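Glutamate racemase (Bacillus anthracis, PDB 2DWU) belongs to the Asp/Glu/hydantoin racemase family, two-lobed alpha/beta enzymes, and holds D-glutamic acid in a pocket at the ends of parallel strands. Local coordinates at residues B[11-16]-B[73-78]. Residues are numbered along the deposited sequence; the frame is centred on the assembly and turned at random.
With DGL (D-glutamic acid), chain H.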
ATOM      1  N   GLY B  11      -5.015  18.980  -0.933  1.00  7.76           N
ATOM      2  CA  GLY B  11      -4.008  20.006  -0.671  1.00  7.32           C
ATOM      3  C   GLY B  11      -2.673  19.292  -0.492  1.00  9.09           C
ATOM      4  O   GLY B  11      -2.642  18.234   0.128  1.00  9.90           O
ATOM      5  N   VAL B  12      -1.600  19.831  -1.067  1.00  8.09           N
ATOM      6  CA  VAL B  12      -0.260  19.221  -0.918  1.00  8.12           C
ATOM      7  C   VAL B  12       0.697  20.332  -0.503  1.00  7.90           C
ATOM      8  O   VAL B  12       0.749  21.382  -1.159  1.00  9.90           O
ATOM      9  CB  VAL B  12       0.240  18.590  -2.256  1.00  6.83           C
ATOM     10  CG1 VAL B  12       1.617  17.931  -2.045  1.00  9.94           C
ATOM     11  CG2 VAL B  12      -0.759  17.544  -2.767  1.00  7.74           C
ATOM     12  N   LEU B  13       1.431  20.138   0.594  1.00  7.88           N
ATOM     13  CA  LEU B  13       2.388  21.167   0.998  1.00  8.22           C
ATOM     14  C   LEU B  13       3.794  20.574   1.101  1.00  8.49           C
ATOM     15  O   LEU B  13       3.981  19.381   1.394  1.00  7.85           O
ATOM     16  CB  LEU B  13       1.955  21.859   2.307  1.00  9.91           C
ATOM     17  CG  LEU B  13       1.835  21.055   3.602  1.00 10.35           C
ATOM     18  CD1 LEU B  13       3.245  20.787   4.219  1.00 12.06           C
ATOM     19  CD2 LEU B  13       0.997  21.872   4.612  1.00 11.99           C
ATOM     20  N   ASP B  14       4.773  21.420   0.819  1.00  8.88           N
ATOM     21  CA  ASP B  14       6.164  20.998   0.828  1.00  8.73           C
ATOM     22  C   ASP B  14       7.020  22.220   1.083  1.00 10.16           C
ATOM     23  O   ASP B  14       6.547  23.342   0.992  1.00 10.53           O
ATOM     24  CB  ASP B  14       6.518  20.398  -0.541  1.00  8.17           C
ATOM     25  CG  ASP B  14       7.969  19.928  -0.597  1.00 11.06           C
ATOM     26  OD1 ASP B  14       8.366  19.139   0.292  1.00 11.21           O
ATOM     27  OD2 ASP B  14       8.727  20.350  -1.496  1.00 11.75           O
ATOM     28  N   SER B  15       8.287  22.001   1.396  1.00  7.90           N
ATOM     29  CA  SER B  15       9.185  23.111   1.604  1.00  9.83           C
ATOM     30  C   SER B  15       9.589  23.789   0.290  1.00  9.62           C
ATOM     31  O   SER B  15      10.109  24.902   0.330  1.00 11.17           O
ATOM     32  CB  SER B  15      10.442  22.624   2.326  1.00  9.61           C
ATOM     33  OG  SER B  15      11.219  21.767   1.494  1.00 10.86           O
ATOM     34  N   GLY B  16       9.356  23.141  -0.861  1.00 10.03           N
ATOM     35  CA  GLY B  16       9.750  23.726  -2.133  1.00  9.64           C
ATOM     36  C   GLY B  16       9.320  22.950  -3.358  1.00  9.02           C
ATOM     37  O   GLY B  16       8.122  22.719  -3.551  1.00 10.36           O
ATOM     38  N   LEU B  73      -5.325  16.569   3.157  1.00  8.02           N
ATOM     39  CA  LEU B  73      -4.066  17.292   3.121  1.00  8.96           C
ATOM     40  C   LEU B  73      -2.920  16.281   3.100  1.00  8.39           C
ATOM     41  O   LEU B  73      -2.903  15.342   3.896  1.00  8.97           O
ATOM     42  CB  LEU B  73      -3.923  18.178   4.379  1.00  9.75           C
ATOM     43  CG  LEU B  73      -2.539  18.843   4.522  1.00 12.80           C
ATOM     44  CD1 LEU B  73      -2.278  19.802   3.343  1.00 13.03           C
ATOM     45  CD2 LEU B  73      -2.501  19.580   5.852  1.00 14.80           C
ATOM     46  N   VAL B  74      -1.979  16.478   2.180  1.00  8.64           N
ATOM     47  CA  VAL B  74      -0.781  15.621   2.120  1.00  6.28           C
ATOM     48  C   VAL B  74       0.428  16.496   2.476  1.00  6.91           C
ATOM     49  O   VAL B  74       0.653  17.565   1.876  1.00  7.60           O
ATOM     50  CB  VAL B  74      -0.561  15.039   0.714  1.00  6.08           C
ATOM     51  CG1 VAL B  74       0.789  14.277   0.656  1.00  7.22           C
ATOM     52  CG2 VAL B  74      -1.711  14.081   0.371  1.00  8.73           C
ATOM     53  N   VAL B  75       1.184  16.047   3.479  1.00  6.79           N
ATOM     54  CA  VAL B  75       2.413  16.736   3.890  1.00  6.65           C
ATOM     55  C   VAL B  75       3.450  15.958   3.098  1.00  7.15           C
ATOM     56  O   VAL B  75       3.879  14.876   3.466  1.00  8.02           O
ATOM     57  CB  VAL B  75       2.670  16.599   5.411  1.00  8.23           C
ATOM     58  CG1 VAL B  75       3.983  17.334   5.790  1.00  8.25           C
ATOM     59  CG2 VAL B  75       1.530  17.225   6.154  1.00  9.65           C
ATOM     60  N   ALA B  76       3.807  16.522   1.960  1.00  6.90           N
ATOM     61  CA  ALA B  76       4.736  15.870   1.055  1.00  6.62           C
ATOM     62  C   ALA B  76       6.193  15.893   1.509  1.00  7.62           C
ATOM     63  O   ALA B  76       7.016  15.070   1.058  1.00  9.26           O
ATOM     64  CB  ALA B  76       4.610  16.521  -0.335  1.00  7.62           C
ATOM     65  N   CYS B  77       6.511  16.847   2.369  1.00  8.00           N
ATOM     66  CA  CYS B  77       7.872  17.040   2.877  1.00  7.13           C
ATOM     67  C   CYS B  77       8.123  16.148   4.093  1.00  6.34           C
ATOM     68  O   CYS B  77       7.388  16.238   5.065  1.00  8.05           O
ATOM     69  CB  CYS B  77       8.020  18.512   3.272  1.00  7.90           C
ATOM     70  SG  CYS B  77       9.612  18.957   3.966  1.00  8.88           S
ATOM     71  N   ASN B  78       9.155  15.298   4.026  1.00  6.77           N
ATOM     72  CA  ASN B  78       9.452  14.414   5.150  1.00  6.75           C
ATOM     73  C   ASN B  78       9.867  15.216   6.381  1.00  7.73           C
ATOM     74  O   ASN B  78       9.525  14.831   7.500  1.00  7.23           O
ATOM     75  CB  ASN B  78      10.566  13.410   4.771  1.00  7.28           C
ATOM     76  CG  ASN B  78      10.156  12.496   3.617  1.00  5.82           C
ATOM     77  OD1 ASN B  78       9.858  11.272   3.800  1.00  9.07           O
ATOM     78  ND2 ASN B  78      10.156  13.038   2.433  1.00  5.08           N
TER
HETATM   79  N   DGL H 278      11.404  18.444   1.195  1.00  7.89           N
HETATM   80  CA  DGL H 278      12.471  18.157   2.204  1.00  9.36           C
HETATM   81  C   DGL H 278      12.278  16.799   2.782  1.00  8.43           C
HETATM   82  O   DGL H 278      12.819  16.450   3.824  1.00  9.04           O
HETATM   83  CB  DGL H 278      13.864  18.253   1.542  1.00  9.81           C
HETATM   84  CG  DGL H 278      14.213  19.754   1.404  1.00 11.02           C
HETATM   85  CD  DGL H 278      14.320  20.515   2.661  1.00 11.78           C
HETATM   86  OE1 DGL H 278      15.241  20.379   3.468  1.00  9.88           O
HETATM   87  OE2 DGL H 278      13.346  21.363   2.899  1.00 11.62           O
HETATM   88  OXT DGL H 278      11.492  15.985   2.133  1.00  8.28           O
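Gly11, Val12 and Leu13 pair in parallel with Leu73, Val74 and Val75, joining two neighbouring inner strands of a parallel sheet. Three backbone bonds hold them: Val74 N to Gly11 O (2.8 Å), Leu13 N to Val74 O, and Ala76 N to Leu13 O, the last more bent, with an N-H...O angle of 142°, where the second strand has given way to a turn.

Apolar contacts cover both faces. On one, Leu13 CD1 lies alongside Val75 CG1 at 3.9 Å, while its CD2 reaches back to Leu73 CD1; helix 51-65 packs over Leu13 and Leu73. On the other, Val12 CG1 meets Ala76 CB at 3.7 Å.

At and just beyond the C-terminal ends of the strands, polar groups line the ligand pocket. Asp14 OD1 sits 3.1 Å from Cys77 CB and accepts a weak bond from the amino N of D-glutamic acid. Its OD2 is held by Gly19 N and, in an Asx turn, by Gly16 N, which arrives from above the carboxylate plane, 67° out of it. Ser15 OG donates to ligand OE2 at 2.6 Å, whereas Asn78 N and ND2 both grip OXT. Cys77, the N-cap of helix 78-91, extends SG, anti to its backbone N (chi1 178°), to 3.5 Å from ligand CA; SG also caps a backbone N in the helix's first turn.

The segments following the two strands thus share the ligand, with Tyr46, Gly47, Thr79 and Thr189 as further partners: Ser15 binds the side-chain carboxylate and Asn78 the alpha-carboxylate, while the two N-H groups on OD2 fix the rotation of the Asp14 carboxylate, leaving OD1 turned to the amino N.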